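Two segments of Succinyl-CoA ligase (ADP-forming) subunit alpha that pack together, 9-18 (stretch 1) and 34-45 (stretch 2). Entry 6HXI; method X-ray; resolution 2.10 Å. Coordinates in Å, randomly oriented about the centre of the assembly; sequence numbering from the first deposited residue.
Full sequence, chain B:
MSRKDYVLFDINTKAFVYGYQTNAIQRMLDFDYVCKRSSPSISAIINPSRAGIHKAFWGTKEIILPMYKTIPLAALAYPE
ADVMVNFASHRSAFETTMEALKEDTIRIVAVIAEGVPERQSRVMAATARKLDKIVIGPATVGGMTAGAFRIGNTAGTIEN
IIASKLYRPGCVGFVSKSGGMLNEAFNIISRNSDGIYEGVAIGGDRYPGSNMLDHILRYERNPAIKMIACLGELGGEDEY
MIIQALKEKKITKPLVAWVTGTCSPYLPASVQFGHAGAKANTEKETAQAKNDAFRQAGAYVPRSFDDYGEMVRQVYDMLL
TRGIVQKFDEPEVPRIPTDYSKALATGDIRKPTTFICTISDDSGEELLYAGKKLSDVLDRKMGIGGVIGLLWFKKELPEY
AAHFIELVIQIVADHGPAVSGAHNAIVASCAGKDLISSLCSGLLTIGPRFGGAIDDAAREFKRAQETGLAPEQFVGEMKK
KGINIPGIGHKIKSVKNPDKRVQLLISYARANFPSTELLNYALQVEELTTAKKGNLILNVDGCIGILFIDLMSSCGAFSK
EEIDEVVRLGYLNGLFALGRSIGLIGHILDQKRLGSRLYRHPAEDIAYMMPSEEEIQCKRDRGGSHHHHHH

Stretch 1, residues 9-18: FDINTKAFVY
Stretch 2, residues 34-45: VCKRSSPSISAI

Stretch 1 begins as loop, makes a type I turn from Asp10 to Thr13, and becomes a strand through Val17 and Tyr18. Stretch 2 leaves a helix at Lys36 (phi/psi 66/32, a Schellman motif), passes through Arg37 (-63/146), Ser38 (-72/-42), Ser39 (-126/156), Pro40 (-61/149) and Ser41 (-78/-2), turns a corner at Ser43, and continues as strand. The two pair in parallel, Ala15 with Ile42, Phe16 with Ala44 and Val17 with Ile45 (CA-CA 4.7, 5.1 and 4.8 Å). The extra residue, Ser43 (-85/-44), makes a beta bulge. Ser43 N donates to Ala15 O (2.8 Å) and Val17 N to Ala44 O (3.2 Å); the bond from Ala15 N to Ser41 O (2.8 Å) is weak.

Alternation puts Phe16 (chi1 m) and Ala44 on one face, where small Ala44 CB lies 3.8 Å from Phe16 CD1, at the ring edge. On the other, Val17 (t) CG2 meets Ile42 (mt) CD1 at 3.9 Å; branched apolar side chains suit this buried face, bringing no polar groups needing partners.

Charged side chains satisfy backbone carbonyls. Lys14 (mmtt) NZ donates to Pro40 O (2.8 Å) and Ser39 OG (2.9 Å); a water joins NZ, weakly, to Ser43 OG. Arg37 (m, t, p, chi4 138°) donates from NH2 to Thr13 O (3.1 Å), while its NE holds Ser39 O (3.0 Å). Ile11 O lies over one guanidinium face, 3.1 Å from Arg37 CZ.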

# COMPACT_ATOMS: atom_id res chain seq x y z
N PHE B 9 -6.44 -52.73 -20.92
CA PHE B 9 -6.88 -51.98 -19.73
C PHE B 9 -7.92 -52.71 -18.97
O PHE B 9 -8.80 -53.32 -19.56
CB PHE B 9 -7.50 -50.63 -20.08
CG PHE B 9 -6.92 -49.94 -21.27
CD1 PHE B 9 -5.63 -49.41 -21.22
CD2 PHE B 9 -7.66 -49.76 -22.42
CE1 PHE B 9 -5.09 -48.76 -22.32
CE2 PHE B 9 -7.12 -49.10 -23.53
CZ PHE B 9 -5.83 -48.62 -23.47
N ASP B 10 -7.90 -52.53 -17.67
CA ASP B 10 -8.91 -53.07 -16.78
C ASP B 10 -9.32 -52.00 -15.77
O ASP B 10 -8.92 -50.83 -15.88
CB ASP B 10 -8.45 -54.38 -16.10
CG ASP B 10 -7.11 -54.34 -15.37
OD1 ASP B 10 -6.88 -53.37 -14.60
OD2 ASP B 10 -6.33 -55.32 -15.50
N ILE B 11 -10.13 -52.40 -14.80
CA ILE B 11 -10.66 -51.55 -13.75
C ILE B 11 -9.56 -51.12 -12.77
O ILE B 11 -9.79 -50.23 -11.97
CB ILE B 11 -11.89 -52.25 -13.11
CG1 ILE B 11 -12.83 -51.22 -12.44
CG2 ILE B 11 -11.49 -53.39 -12.17
CD1 ILE B 11 -14.34 -51.46 -12.63
N ASN B 12 -8.35 -51.74 -12.84
CA ASN B 12 -7.22 -51.38 -11.98
C ASN B 12 -6.13 -50.57 -12.71
O ASN B 12 -5.13 -50.19 -12.10
CB ASN B 12 -6.63 -52.60 -11.28
CG ASN B 12 -7.63 -53.34 -10.41
OD1 ASN B 12 -8.12 -52.81 -9.41
ND2 ASN B 12 -7.96 -54.56 -10.81
N THR B 13 -6.35 -50.28 -14.01
CA THR B 13 -5.44 -49.48 -14.85
C THR B 13 -5.28 -48.05 -14.30
O THR B 13 -6.27 -47.37 -14.04
CB THR B 13 -5.93 -49.48 -16.29
OG1 THR B 13 -5.84 -50.81 -16.78
CG2 THR B 13 -5.15 -48.55 -17.18
N LYS B 14 -4.03 -47.64 -14.13
CA LYS B 14 -3.61 -46.31 -13.69
C LYS B 14 -2.79 -45.69 -14.83
O LYS B 14 -2.01 -46.38 -15.51
CB LYS B 14 -2.81 -46.40 -12.38
CG LYS B 14 -3.67 -46.70 -11.17
CD LYS B 14 -4.51 -45.51 -10.73
CE LYS B 14 -5.05 -45.69 -9.34
NZ LYS B 14 -5.54 -44.41 -8.78
N ALA B 15 -3.02 -44.41 -15.07
CA ALA B 15 -2.45 -43.72 -16.20
C ALA B 15 -1.88 -42.34 -15.88
O ALA B 15 -2.23 -41.73 -14.86
CB ALA B 15 -3.51 -43.57 -17.30
N PHE B 16 -1.04 -41.84 -16.80
CA PHE B 16 -0.52 -40.49 -16.80
C PHE B 16 -1.16 -39.83 -17.99
O PHE B 16 -1.36 -40.46 -19.03
CB PHE B 16 0.99 -40.45 -16.99
CG PHE B 16 1.83 -41.13 -15.93
CD1 PHE B 16 1.72 -40.75 -14.59
CD2 PHE B 16 2.78 -42.07 -16.28
CE1 PHE B 16 2.54 -41.34 -13.62
CE2 PHE B 16 3.57 -42.68 -15.31
CZ PHE B 16 3.46 -42.29 -13.98
N VAL B 17 -1.52 -38.57 -17.85
CA VAL B 17 -2.03 -37.78 -18.95
C VAL B 17 -0.91 -36.79 -19.23
O VAL B 17 -0.61 -35.96 -18.37
CB VAL B 17 -3.39 -37.09 -18.64
CG1 VAL B 17 -3.77 -36.10 -19.75
CG2 VAL B 17 -4.49 -38.11 -18.43
N TYR B 18 -0.25 -36.93 -20.38
CA TYR B 18 0.80 -36.01 -20.81
C TYR B 18 0.11 -34.86 -21.57
O TYR B 18 -0.53 -35.09 -22.61
CB TYR B 18 1.85 -36.70 -21.73
CG TYR B 18 3.02 -35.79 -22.02
CD1 TYR B 18 2.93 -34.79 -22.98
CD2 TYR B 18 4.19 -35.86 -21.26
CE1 TYR B 18 3.97 -33.90 -23.20
CE2 TYR B 18 5.25 -34.97 -21.48
CZ TYR B 18 5.12 -33.99 -22.44
OH TYR B 18 6.15 -33.12 -22.68
N VAL B 34 -18.87 -43.05 -13.08
CA VAL B 34 -20.08 -43.74 -13.56
C VAL B 34 -19.89 -45.27 -13.66
O VAL B 34 -20.87 -45.99 -13.62
CB VAL B 34 -20.68 -43.15 -14.87
CG1 VAL B 34 -21.19 -41.73 -14.66
CG2 VAL B 34 -19.72 -43.24 -16.05
N CYS B 35 -18.63 -45.76 -13.75
CA CYS B 35 -18.28 -47.18 -13.80
C CYS B 35 -18.16 -47.79 -12.41
O CYS B 35 -17.94 -48.99 -12.28
CB CYS B 35 -17.00 -47.40 -14.60
SG CYS B 35 -17.20 -47.06 -16.36
N LYS B 36 -18.29 -46.93 -11.38
CA LYS B 36 -18.22 -47.29 -9.96
C LYS B 36 -16.82 -47.77 -9.57
O LYS B 36 -16.69 -48.61 -8.68
CB LYS B 36 -19.33 -48.30 -9.56
CG LYS B 36 -20.75 -47.82 -9.86
CD LYS B 36 -21.79 -48.65 -9.12
CE LYS B 36 -22.86 -47.79 -8.48
NZ LYS B 36 -22.33 -46.93 -7.38
N ARG B 37 -15.78 -47.23 -10.23
CA ARG B 37 -14.38 -47.57 -9.96
C ARG B 37 -14.01 -47.16 -8.55
O ARG B 37 -14.52 -46.16 -8.03
CB ARG B 37 -13.43 -46.87 -10.96
CG ARG B 37 -13.28 -47.58 -12.30
CD ARG B 37 -12.13 -47.02 -13.14
NE ARG B 37 -10.88 -46.95 -12.38
CZ ARG B 37 -9.68 -47.29 -12.86
NH1 ARG B 37 -9.56 -47.71 -14.11
NH2 ARG B 37 -8.61 -47.22 -12.08
N SER B 38 -13.12 -47.95 -7.92
CA SER B 38 -12.67 -47.67 -6.55
C SER B 38 -11.75 -46.46 -6.55
O SER B 38 -11.91 -45.58 -5.71
CB SER B 38 -11.98 -48.89 -5.94
OG SER B 38 -11.10 -49.54 -6.84
N SER B 39 -10.86 -46.39 -7.53
CA SER B 39 -9.91 -45.29 -7.63
C SER B 39 -9.94 -44.58 -9.00
O SER B 39 -10.26 -45.22 -10.01
CB SER B 39 -8.49 -45.79 -7.34
OG SER B 39 -7.66 -44.76 -6.82
N PRO B 40 -9.52 -43.29 -9.08
CA PRO B 40 -9.41 -42.64 -10.39
C PRO B 40 -8.40 -43.38 -11.29
O PRO B 40 -7.44 -43.98 -10.80
CB PRO B 40 -8.88 -41.25 -10.03
CG PRO B 40 -9.29 -41.04 -8.61
CD PRO B 40 -9.09 -42.37 -8.00
N SER B 41 -8.62 -43.35 -12.60
CA SER B 41 -7.74 -44.01 -13.57
C SER B 41 -6.45 -43.21 -13.85
O SER B 41 -5.64 -43.66 -14.65
CB SER B 41 -8.48 -44.22 -14.88
OG SER B 41 -8.84 -42.97 -15.44
N ILE B 42 -6.29 -42.02 -13.23
CA ILE B 42 -5.17 -41.12 -13.45
C ILE B 42 -4.36 -40.98 -12.16
O ILE B 42 -4.89 -40.50 -11.16
CB ILE B 42 -5.66 -39.72 -13.94
CG1 ILE B 42 -6.43 -39.82 -15.28
CG2 ILE B 42 -4.50 -38.71 -13.99
CD1 ILE B 42 -7.22 -38.52 -15.65
N SER B 43 -3.08 -41.36 -12.21
CA SER B 43 -2.16 -41.24 -11.09
C SER B 43 -1.57 -39.81 -11.10
O SER B 43 -1.49 -39.19 -10.04
CB SER B 43 -1.04 -42.27 -11.20
OG SER B 43 -1.51 -43.58 -10.92
N ALA B 44 -1.18 -39.29 -12.30
CA ALA B 44 -0.60 -37.95 -12.41
C ALA B 44 -0.78 -37.33 -13.79
O ALA B 44 -1.04 -38.03 -14.78
CB ALA B 44 0.90 -37.97 -12.06
N ILE B 45 -0.59 -36.02 -13.85
CA ILE B 45 -0.59 -35.25 -15.09
C ILE B 45 0.86 -34.89 -15.35
O ILE B 45 1.60 -34.60 -14.41
CB ILE B 45 -1.50 -34.01 -14.99
CG1 ILE B 45 -2.95 -34.42 -14.66
CG2 ILE B 45 -1.45 -33.16 -16.26
CD1 ILE B 45 -3.55 -33.54 -13.67
O HOH W 1 -2.35 -43.30 -8.14